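PDB 4O65: putative archaeal ammonia monooxygenase subunit B from Candidatus Nitrosocaldus yellowstonii, which binds copper in its cupredoxin domain and is probably part of a membrane monooxygenase that oxidises ammonia. Local coordinates for residues A[19-29]-A[142-153]; A[74-82]-A[125-134]. All blocks are in the same frame, centred on the assembly; numbering follows the deposited sequence.

Contact 1 (A[19-29]-A[142-153]); sequences FSATRLITKAE and PGMSIVVEGEPT
A parallel edge pairing in a cupredoxin sandwich brings Arg-23, Leu-24 and Ile-25 alongside Val-147, Val-148 and Glu-149, and the helix that follows at once is tied to the loop after the partner strand. Leu-24 sits between two residues of the other strand, as parallel pairing requires: its N donates to Val-147 O (2.9 Å), and its O receives Glu-149 N (3.0 Å). Val-147 N to Thr-22 O and Thr-26 N to Glu-149 O extend the series at both ends.

On one face of the sheet the Arg-23 chain bends at chi3 (58°) and lays its guanidinium over Val-147, pointing the same way. At the edge of that group NH2 meets Glu-149 OE1 in a salt bridge of 3.2 Å, although the guanidinium and carboxylate planes stand 85° apart. A water bridges the same OE1 and Leu-24 O. On the reverse face Leu-24, Ile-146 and Val-148 gather against Trp-91 of strand 91-97.

Before the pairing begins, Met-144 CB rests over one face of the Phe-19 ring, 3.8 Å from its centroid, and the sulfur follows obliquely as a Met-aromatic contact; Met-144 CE reaches Thr-22 CG2.

Thr-26 is the N-cap of helix 27-35. Its OG1 accepts from Glu-29 N and donates, in the carbonyl plane, to Glu-151 O. Thr-153 OG1 takes the N-H of Ala-28 at 3.1 Å and is also bonded to Leu-120 O, whereas Glu-29 OE2 receives Glu-151 N on its anti side, somewhat out of the carboxylate plane. Gly-150, at phi 115°, passes close to Glu-29, whose OE2 lies 3.6 Å from Gly-150 CA. A short edge strand running directly into an N-capped helix thus closes one margin of this cupredoxin beta-sandwich.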
loop_
_atom_site.group_PDB
_atom_site.type_symbol
_atom_site.label_atom_id
_atom_site.label_comp_id
_atom_site.label_asym_id
_atom_site.label_seq_id
_atom_site.Cartn_x
_atom_site.Cartn_y
_atom_site.Cartn_z
ATOM N N PHE A 19 -5.785 -8.809 4.880
ATOM C CA PHE A 19 -4.423 -8.687 4.384
ATOM C C PHE A 19 -4.103 -10.009 3.721
ATOM O O PHE A 19 -4.383 -11.106 4.289
ATOM C CB PHE A 19 -3.444 -8.471 5.547
ATOM C CG PHE A 19 -3.600 -7.129 6.215
ATOM C CD1 PHE A 19 -4.599 -6.927 7.165
ATOM C CD2 PHE A 19 -2.745 -6.085 5.880
ATOM C CE1 PHE A 19 -4.749 -5.688 7.777
ATOM C CE2 PHE A 19 -2.894 -4.814 6.481
ATOM C CZ PHE A 19 -3.900 -4.642 7.441
ATOM N N SER A 20 -3.443 -9.944 2.557
ATOM C CA SER A 20 -3.190 -11.214 1.811
ATOM C C SER A 20 -2.069 -12.062 2.428
ATOM O O SER A 20 -1.921 -13.234 2.075
ATOM C CB SER A 20 -2.821 -10.912 0.348
ATOM O OG SER A 20 -1.629 -10.103 0.302
ATOM N N ALA A 21 -1.202 -11.461 3.231
ATOM C CA ALA A 21 -0.075 -12.218 3.796
ATOM C C ALA A 21 0.408 -11.548 5.059
ATOM O O ALA A 21 0.240 -10.331 5.220
ATOM C CB ALA A 21 1.108 -12.225 2.789
ATOM N N THR A 22 1.090 -12.327 5.911
ATOM C CA THR A 22 1.718 -11.723 7.077
ATOM C C THR A 22 3.237 -11.899 7.040
ATOM O O THR A 22 3.913 -11.428 7.941
ATOM C CB THR A 22 1.227 -12.365 8.382
ATOM O OG1 THR A 22 1.491 -13.774 8.314
ATOM C CG2 THR A 22 -0.272 -12.054 8.601
ATOM N N ARG A 23 3.765 -12.556 6.008
ATOM C CA ARG A 23 5.222 -12.699 5.889
ATOM C C ARG A 23 5.571 -12.440 4.439
ATOM O O ARG A 23 4.970 -13.069 3.557
ATOM C CB ARG A 23 5.689 -14.138 6.303
ATOM C CG ARG A 23 5.356 -14.495 7.757
ATOM C CD ARG A 23 6.243 -15.613 8.313
ATOM N NE ARG A 23 7.669 -15.225 8.224
ATOM C CZ ARG A 23 8.414 -14.725 9.225
ATOM N NH1 ARG A 23 7.913 -14.554 10.456
ATOM N NH2 ARG A 23 9.685 -14.391 8.991
ATOM N N LEU A 24 6.530 -11.552 4.198
ATOM C CA LEU A 24 6.910 -11.209 2.828
ATOM C C LEU A 24 8.411 -11.106 2.780
ATOM O O LEU A 24 9.049 -11.114 3.822
ATOM C CB LEU A 24 6.337 -9.839 2.503
ATOM C CG LEU A 24 4.796 -9.731 2.503
ATOM C CD1 LEU A 24 4.474 -8.252 2.209
ATOM C CD2 LEU A 24 4.266 -10.598 1.400
ATOM N N ILE A 25 8.959 -10.938 1.580
ATOM C CA ILE A 25 10.374 -10.546 1.438
ATOM C C ILE A 25 10.429 -9.190 0.740
ATOM O O ILE A 25 9.405 -8.708 0.198
ATOM C CB ILE A 25 11.234 -11.609 0.696
ATOM C CG1 ILE A 25 10.771 -11.704 -0.755
ATOM C CG2 ILE A 25 11.108 -12.969 1.405
ATOM C CD1 ILE A 25 11.539 -12.749 -1.608
ATOM N N THR A 26 11.592 -8.546 0.736
ATOM C CA THR A 26 11.665 -7.213 0.073
ATOM C C THR A 26 11.663 -7.330 -1.434
ATOM O O THR A 26 11.953 -8.418 -1.983
ATOM C CB THR A 26 12.932 -6.456 0.489
ATOM O OG1 THR A 26 14.057 -7.256 0.131
ATOM C CG2 THR A 26 12.987 -6.233 2.031
ATOM N N LYS A 27 11.389 -6.230 -2.129
ATOM C CA LYS A 27 11.459 -6.222 -3.597
ATOM C C LYS A 27 12.876 -6.605 -4.046
ATOM O O LYS A 27 13.057 -7.438 -4.958
ATOM C CB LYS A 27 11.124 -4.821 -4.151
ATOM C CG LYS A 27 10.913 -4.850 -5.660
ATOM C CD LYS A 27 10.916 -3.473 -6.355
ATOM C CE LYS A 27 9.828 -2.500 -5.949
ATOM N NZ LYS A 27 9.927 -1.302 -6.881
ATOM N N ALA A 28 13.886 -6.046 -3.370
ATOM C CA ALA A 28 15.266 -6.440 -3.705
ATOM C C ALA A 28 15.546 -7.941 -3.493
ATOM O O ALA A 28 16.253 -8.581 -4.328
ATOM C CB ALA A 28 16.287 -5.552 -2.959
ATOM N N GLU A 29 15.061 -8.490 -2.362
ATOM C CA GLU A 29 15.305 -9.926 -2.082
ATOM C C GLU A 29 14.620 -10.779 -3.179
ATOM O O GLU A 29 15.201 -11.766 -3.657
ATOM C CB GLU A 29 14.761 -10.346 -0.718
ATOM C CG GLU A 29 15.189 -11.756 -0.279
ATOM C CD GLU A 29 16.695 -11.900 -0.072
ATOM O OE1 GLU A 29 17.152 -13.034 -0.226
ATOM O OE2 GLU A 29 17.422 -10.914 0.238
ATOM N N PRO A 142 -8.182 -1.809 11.575
ATOM C CA PRO A 142 -7.541 -2.692 12.542
ATOM C C PRO A 142 -6.113 -3.000 12.063
ATOM O O PRO A 142 -5.851 -3.093 10.876
ATOM C CB PRO A 142 -8.365 -4.010 12.401
ATOM C CG PRO A 142 -9.663 -3.609 11.870
ATOM C CD PRO A 142 -9.445 -2.354 11.046
ATOM N N GLY A 143 -5.170 -3.099 12.962
ATOM C CA GLY A 143 -3.809 -3.370 12.427
ATOM C C GLY A 143 -3.597 -4.849 12.146
ATOM O O GLY A 143 -4.404 -5.685 12.559
ATOM N N MET A 144 -2.514 -5.176 11.439
ATOM C CA MET A 144 -2.044 -6.557 11.416
ATOM C C MET A 144 -0.525 -6.543 11.334
ATOM O O MET A 144 0.053 -5.683 10.656
ATOM C CB MET A 144 -2.634 -7.214 10.186
ATOM C CG MET A 144 -1.756 -8.290 9.683
ATOM S SD MET A 144 -2.620 -9.635 10.441
ATOM C CE MET A 144 -3.259 -10.151 8.874
ATOM N N SER A 145 0.117 -7.427 12.093
ATOM C CA SER A 145 1.570 -7.519 12.082
ATOM C C SER A 145 2.078 -8.231 10.817
ATOM O O SER A 145 1.589 -9.292 10.473
ATOM C CB SER A 145 2.067 -8.181 13.379
ATOM O OG SER A 145 3.482 -8.203 13.359
ATOM N N ILE A 146 2.990 -7.580 10.079
ATOM C CA ILE A 146 3.564 -8.180 8.866
ATOM C C ILE A 146 5.078 -8.164 9.020
ATOM O O ILE A 146 5.673 -7.096 9.255
ATOM C CB ILE A 146 3.154 -7.382 7.609
ATOM C CG1 ILE A 146 1.602 -7.364 7.509
ATOM C CG2 ILE A 146 3.829 -7.984 6.358
ATOM C CD1 ILE A 146 1.079 -6.507 6.365
ATOM N N VAL A 147 5.690 -9.314 8.842
ATOM C CA VAL A 147 7.184 -9.402 8.927
ATOM C C VAL A 147 7.733 -9.427 7.500
ATOM O O VAL A 147 7.329 -10.274 6.706
ATOM C CB VAL A 147 7.628 -10.667 9.670
ATOM C CG1 VAL A 147 9.158 -10.732 9.788
ATOM C CG2 VAL A 147 7.013 -10.687 11.072
ATOM N N VAL A 148 8.675 -8.542 7.224
ATOM C CA VAL A 148 9.344 -8.508 5.903
ATOM C C VAL A 148 10.809 -8.894 6.116
ATOM O O VAL A 148 11.517 -8.272 6.929
ATOM C CB VAL A 148 9.262 -7.129 5.250
ATOM C CG1 VAL A 148 9.918 -7.178 3.849
ATOM C CG2 VAL A 148 7.784 -6.624 5.151
ATOM N N GLU A 149 11.259 -9.904 5.385
ATOM C CA GLU A 149 12.674 -10.317 5.470
ATOM C C GLU A 149 13.412 -9.992 4.192
ATOM O O GLU A 149 12.819 -9.795 3.132
ATOM C CB GLU A 149 12.770 -11.815 5.710
ATOM C CG GLU A 149 12.035 -12.241 6.956
ATOM C CD GLU A 149 12.200 -13.717 7.199
ATOM O OE1 GLU A 149 11.619 -14.542 6.459
ATOM O OE2 GLU A 149 12.927 -14.055 8.135
ATOM N N GLY A 150 14.729 -9.963 4.277
ATOM C CA GLY A 150 15.504 -9.823 3.040
ATOM C C GLY A 150 16.287 -8.543 2.920
ATOM O O GLY A 150 16.210 -7.647 3.783
ATOM N N GLU A 151 17.058 -8.441 1.842
ATOM C CA GLU A 151 17.982 -7.306 1.755
ATOM C C GLU A 151 17.226 -6.012 1.513
ATOM O O GLU A 151 16.136 -5.985 0.870
ATOM C CB GLU A 151 19.076 -7.554 0.719
ATOM C CG GLU A 151 18.569 -7.540 -0.687
ATOM C CD GLU A 151 19.636 -7.985 -1.688
ATOM O OE1 GLU A 151 20.701 -8.508 -1.287
ATOM O OE2 GLU A 151 19.390 -7.807 -2.885
ATOM N N PRO A 152 17.769 -4.906 2.035
ATOM C CA PRO A 152 17.156 -3.598 1.806
ATOM C C PRO A 152 17.089 -3.285 0.321
ATOM O O PRO A 152 18.023 -3.602 -0.412
ATOM C CB PRO A 152 18.137 -2.619 2.516
ATOM C CG PRO A 152 18.744 -3.470 3.561
ATOM C CD PRO A 152 18.945 -4.834 2.937
ATOM N N THR A 153 16.024 -2.651 -0.135
ATOM C CA THR A 153 15.887 -2.273 -1.537
ATOM C C THR A 153 16.516 -0.868 -1.685
ATOM O O THR A 153 16.128 0.100 -0.987
ATOM C CB THR A 153 14.420 -2.251 -1.987
ATOM O OG1 THR A 153 13.846 -3.515 -1.644
ATOM C CG2 THR A 153 14.272 -2.012 -3.505
HETATM O O HOH W 1 9.489 -13.722 5.050
#

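Contact 2 (A[74-82]-A[125-134]); sequences LNAWISLFT and YHAHTQLNIA. Unlike the reference sequence in segment 125-134: Ile-133 (reference Val). With CU (copper (II) ion), chain B.
Phe-81 and His-128 face each other as a hydrogen-bonded antiparallel pair, one of three in this pairing. Phe-81 N donates to His-128 O (2.8 Å), and His-128 N returns a bond to Phe-81 O. Ser-79 with Gln-130 and Trp-77 with Asn-132 repeat the exchange, the bond from Asn-132 N to Trp-77 O being almost straight at 176°, and Ala-134 N to Asn-75 O prolongs the series.

Aromatic contacts occupy the face carrying these three pairs. Asn-132 CB lies over one face of the indole of Trp-77, 3.5 Å from the centroid of the five-membered ring, with the amide plane only 16° from that of the ring. Placing CG between the backbone N and carbonyl carbon (chi1 58°) carries the indole to this partner, and its CZ3 continues to Ala-134 CB. Further along, His-128 CD2 lies 3.7 Å from Phe-81 CD2, at the edge of the phenylalanine ring, the two side chains side by side.

Strand 123-133 carries the copper site of this cupredoxin domain. Copper is held by His-126 ND1 (1.9 Å), His-128 NE2 (2.0 Å) and a water. His-128 ND1 is bonded to Gly-141 O, a second-shell contact that would limit the rotation of the imidazole.

Polar links among Ser-79, Gln-130 and Asn-132 follow the face that carries Trp-77 and Phe-81: Asn-132 ND2 donates to Gln-130 OE1 (2.9 Å), while a water accepts from ND2, donates to Gln-130 O and is hydrogen-bonded to Ser-79 OG. At the end of the pairing another water links Thr-82 OG1 to His-126 N.

Apolar contacts fill the other face, where Leu-131 CD1 meets Ala-76 CB and Ile-78 CD1 meets Thr-129 CG2 (3.9 Å). Tyr-113 and Leu-115 of strand 110-119 cover Ile-78 from the opposing sheet.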
loop_
_atom_site.group_PDB
_atom_site.type_symbol
_atom_site.label_atom_id
_atom_site.label_comp_id
_atom_site.label_asym_id
_atom_site.label_seq_id
_atom_site.Cartn_x
_atom_site.Cartn_y
_atom_site.Cartn_z
ATOM N N LEU A 74 -18.482 12.579 0.269
ATOM C CA LEU A 74 -17.160 13.012 0.747
ATOM C C LEU A 74 -16.094 12.675 -0.239
ATOM O O LEU A 74 -16.208 11.670 -0.981
ATOM C CB LEU A 74 -16.803 12.268 2.058
ATOM C CG LEU A 74 -17.712 12.582 3.246
ATOM C CD1 LEU A 74 -17.398 11.667 4.420
ATOM C CD2 LEU A 74 -17.523 14.035 3.706
ATOM N N ASN A 75 -15.016 13.457 -0.203
ATOM C CA ASN A 75 -13.804 13.160 -0.987
ATOM C C ASN A 75 -12.745 12.565 -0.061
ATOM O O ASN A 75 -12.632 13.000 1.075
ATOM C CB ASN A 75 -13.209 14.420 -1.619
ATOM C CG ASN A 75 -14.109 14.950 -2.686
ATOM O OD1 ASN A 75 -14.807 14.172 -3.304
ATOM N ND2 ASN A 75 -14.175 16.269 -2.834
ATOM N N ALA A 76 -12.036 11.570 -0.568
ATOM C CA ALA A 76 -11.071 10.835 0.251
ATOM C C ALA A 76 -9.915 10.262 -0.553
ATOM O O ALA A 76 -9.989 10.109 -1.782
ATOM C CB ALA A 76 -11.808 9.724 0.998
ATOM N N TRP A 77 -8.826 9.927 0.161
ATOM C CA TRP A 77 -7.748 9.122 -0.415
ATOM C C TRP A 77 -7.297 8.093 0.618
ATOM O O TRP A 77 -7.590 8.220 1.828
ATOM C CB TRP A 77 -6.586 9.998 -0.864
ATOM C CG TRP A 77 -5.960 10.865 0.204
ATOM C CD1 TRP A 77 -4.780 10.629 0.920
ATOM C CD2 TRP A 77 -6.427 12.175 0.636
ATOM N NE1 TRP A 77 -4.537 11.674 1.790
ATOM C CE2 TRP A 77 -5.490 12.637 1.648
ATOM C CE3 TRP A 77 -7.539 12.967 0.326
ATOM C CZ2 TRP A 77 -5.664 13.860 2.309
ATOM C CZ3 TRP A 77 -7.698 14.196 1.000
ATOM C CH2 TRP A 77 -6.770 14.621 1.958
ATOM N N ILE A 78 -6.657 7.030 0.118
ATOM C CA ILE A 78 -6.348 5.906 0.934
ATOM C C ILE A 78 -4.860 5.582 0.879
ATOM O O ILE A 78 -4.215 5.807 -0.140
ATOM C CB ILE A 78 -7.218 4.733 0.450
ATOM C CG1 ILE A 78 -7.135 3.551 1.383
ATOM C CG2 ILE A 78 -6.939 4.330 -1.025
ATOM C CD1 ILE A 78 -8.470 2.810 1.233
ATOM N N SER A 79 -4.302 5.104 1.987
ATOM C CA SER A 79 -2.906 4.777 2.009
ATOM C C SER A 79 -2.712 3.672 3.029
ATOM O O SER A 79 -3.692 3.209 3.601
ATOM C CB SER A 79 -2.059 6.001 2.331
ATOM O OG SER A 79 -2.422 6.580 3.577
ATOM N N LEU A 80 -1.454 3.284 3.241
ATOM C CA LEU A 80 -1.136 2.260 4.261
ATOM C C LEU A 80 -0.326 2.946 5.333
ATOM O O LEU A 80 0.748 3.591 5.053
ATOM C CB LEU A 80 -0.378 1.091 3.631
ATOM C CG LEU A 80 -0.163 -0.099 4.571
ATOM C CD1 LEU A 80 -1.434 -0.917 4.652
ATOM C CD2 LEU A 80 1.021 -0.923 4.092
ATOM N N PHE A 81 -0.800 2.827 6.562
ATOM C CA PHE A 81 -0.088 3.346 7.736
ATOM C C PHE A 81 0.757 2.250 8.341
ATOM O O PHE A 81 0.235 1.193 8.645
ATOM C CB PHE A 81 -1.099 3.862 8.777
ATOM C CG PHE A 81 -0.465 4.296 10.083
ATOM C CD1 PHE A 81 0.423 5.377 10.122
ATOM C CD2 PHE A 81 -0.734 3.593 11.235
ATOM C CE1 PHE A 81 0.999 5.766 11.336
ATOM C CE2 PHE A 81 -0.176 3.977 12.463
ATOM C CZ PHE A 81 0.668 5.066 12.501
ATOM N N THR A 82 2.063 2.570 8.542
ATOM C CA THR A 82 3.198 1.697 8.950
ATOM C C THR A 82 3.287 0.266 8.475
ATOM O O THR A 82 3.066 0.015 7.277
ATOM C CB THR A 82 3.928 2.031 10.335
ATOM O OG1 THR A 82 3.352 1.326 11.464
ATOM C CG2 THR A 82 3.921 3.410 10.578
ATOM N N TYR A 125 6.210 -4.855 10.852
ATOM C CA TYR A 125 5.359 -3.664 10.678
ATOM C C TYR A 125 3.973 -3.953 11.236
ATOM O O TYR A 125 3.439 -5.034 11.030
ATOM C CB TYR A 125 5.203 -3.288 9.177
ATOM C CG TYR A 125 6.513 -2.983 8.481
ATOM C CD1 TYR A 125 7.033 -1.676 8.504
ATOM C CD2 TYR A 125 7.226 -3.982 7.800
ATOM C CE1 TYR A 125 8.236 -1.371 7.881
ATOM C CE2 TYR A 125 8.449 -3.678 7.203
ATOM C CZ TYR A 125 8.932 -2.386 7.233
ATOM O OH TYR A 125 10.138 -2.059 6.650
ATOM N N HIS A 126 3.385 -3.003 11.948
ATOM C CA HIS A 126 1.993 -3.160 12.312
ATOM C C HIS A 126 1.261 -2.259 11.341
ATOM O O HIS A 126 1.358 -1.037 11.394
ATOM C CB HIS A 126 1.751 -2.744 13.770
ATOM C CG HIS A 126 0.497 -3.365 14.354
ATOM N ND1 HIS A 126 -0.629 -2.636 14.673
ATOM C CD2 HIS A 126 0.186 -4.717 14.633
ATOM C CE1 HIS A 126 -1.579 -3.491 15.155
ATOM N NE2 HIS A 126 -1.083 -4.752 15.103
ATOM N N ALA A 127 0.628 -2.850 10.340
ATOM C CA ALA A 127 0.095 -2.087 9.212
ATOM C C ALA A 127 -1.409 -1.935 9.323
ATOM O O ALA A 127 -2.099 -2.891 9.742
ATOM C CB ALA A 127 0.389 -2.867 7.925
ATOM N N HIS A 128 -1.902 -0.775 8.864
ATOM C CA HIS A 128 -3.336 -0.445 8.910
ATOM C C HIS A 128 -3.698 0.210 7.634
ATOM O O HIS A 128 -2.949 1.062 7.096
ATOM C CB HIS A 128 -3.626 0.623 9.968
ATOM C CG HIS A 128 -3.245 0.241 11.380
ATOM N ND1 HIS A 128 -4.179 0.058 12.373
ATOM C CD2 HIS A 128 -1.971 0.147 12.010
ATOM C CE1 HIS A 128 -3.534 -0.214 13.557
ATOM N NE2 HIS A 128 -2.195 -0.145 13.329
ATOM N N THR A 129 -4.899 -0.081 7.164
ATOM C CA THR A 129 -5.472 0.814 6.137
ATOM C C THR A 129 -5.619 2.217 6.738
ATOM O O THR A 129 -6.158 2.372 7.842
ATOM C CB THR A 129 -6.880 0.340 5.717
ATOM O OG1 THR A 129 -6.764 -0.973 5.152
ATOM C CG2 THR A 129 -7.445 1.276 4.647
ATOM N N GLN A 130 -5.187 3.244 6.002
ATOM C CA GLN A 130 -5.427 4.626 6.456
ATOM C C GLN A 130 -6.327 5.360 5.474
ATOM O O GLN A 130 -6.018 5.464 4.272
ATOM C CB GLN A 130 -4.044 5.348 6.509
ATOM C CG GLN A 130 -4.215 6.817 6.933
ATOM C CD GLN A 130 -2.923 7.563 7.115
ATOM O OE1 GLN A 130 -2.856 8.841 6.888
ATOM N NE2 GLN A 130 -1.906 6.863 7.537
ATOM N N LEU A 131 -7.475 5.860 5.959
ATOM C CA LEU A 131 -8.327 6.664 5.094
ATOM C C LEU A 131 -8.111 8.107 5.455
ATOM O O LEU A 131 -8.022 8.423 6.656
ATOM C CB LEU A 131 -9.804 6.270 5.372
ATOM C CG LEU A 131 -10.816 7.028 4.499
ATOM C CD1 LEU A 131 -10.632 6.689 3.028
ATOM C CD2 LEU A 131 -12.270 6.776 5.005
ATOM N N ASN A 132 -7.996 9.006 4.459
ATOM C CA ASN A 132 -8.038 10.443 4.733
ATOM C C ASN A 132 -9.235 11.057 4.095
ATOM O O ASN A 132 -9.414 10.937 2.888
ATOM C CB ASN A 132 -6.787 11.156 4.272
ATOM C CG ASN A 132 -5.728 11.107 5.361
ATOM O OD1 ASN A 132 -5.766 11.880 6.391
ATOM N ND2 ASN A 132 -4.926 10.122 5.244
ATOM N N ILE A 133 -10.095 11.625 4.937
ATOM C CA ILE A 133 -11.305 12.258 4.450
ATOM C C ILE A 133 -10.967 13.745 4.307
ATOM O O ILE A 133 -10.572 14.395 5.299
ATOM C CB ILE A 133 -12.463 12.091 5.439
ATOM C CG1 ILE A 133 -12.715 10.574 5.657
ATOM C CG2 ILE A 133 -13.693 12.879 4.891
ATOM C CD1 ILE A 133 -13.588 10.269 6.848
ATOM N N ALA A 134 -11.118 14.284 3.085
ATOM C CA ALA A 134 -10.727 15.702 2.814
ATOM C C ALA A 134 -11.552 16.593 3.723
ATOM O O ALA A 134 -12.792 16.426 3.821
ATOM C CB ALA A 134 -11.038 16.051 1.344
HETATM CU CU CU B . -0.734 -0.759 14.531
HETATM O O HOH W 2 -14.760 15.465 1.837
HETATM O O HOH W 3 -4.630 8.211 3.401
HETATM O O HOH W 4 5.072 -0.869 12.623
HETATM O O HOH W 5 0.237 0.938 15.255
#

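How the contacts relate
Contacts 1 and 2 belong to one mixed sheet, their centres about 18 Å apart. Its order is 23-25, 137-149, 123-133, 74-81, 103-105, so contact 1 joins the first two strands and contact 2 the third and fourth. Strands 123-133 and 137-149, consecutive in the chain, unite them through probable backbone hydrogen bonds of Ile-146 N to Tyr-125 O and Met-144 N to Ala-127 O. Along the chain the segments run 19-29, 74-82, 125-134, 142-153, with both partners of contact 2 falling between those of contact 1. The copper histidines lie on strand 123-133, so the metal site is carried on the middle strand of the five, the contact 2 strand that adjoins contact 1.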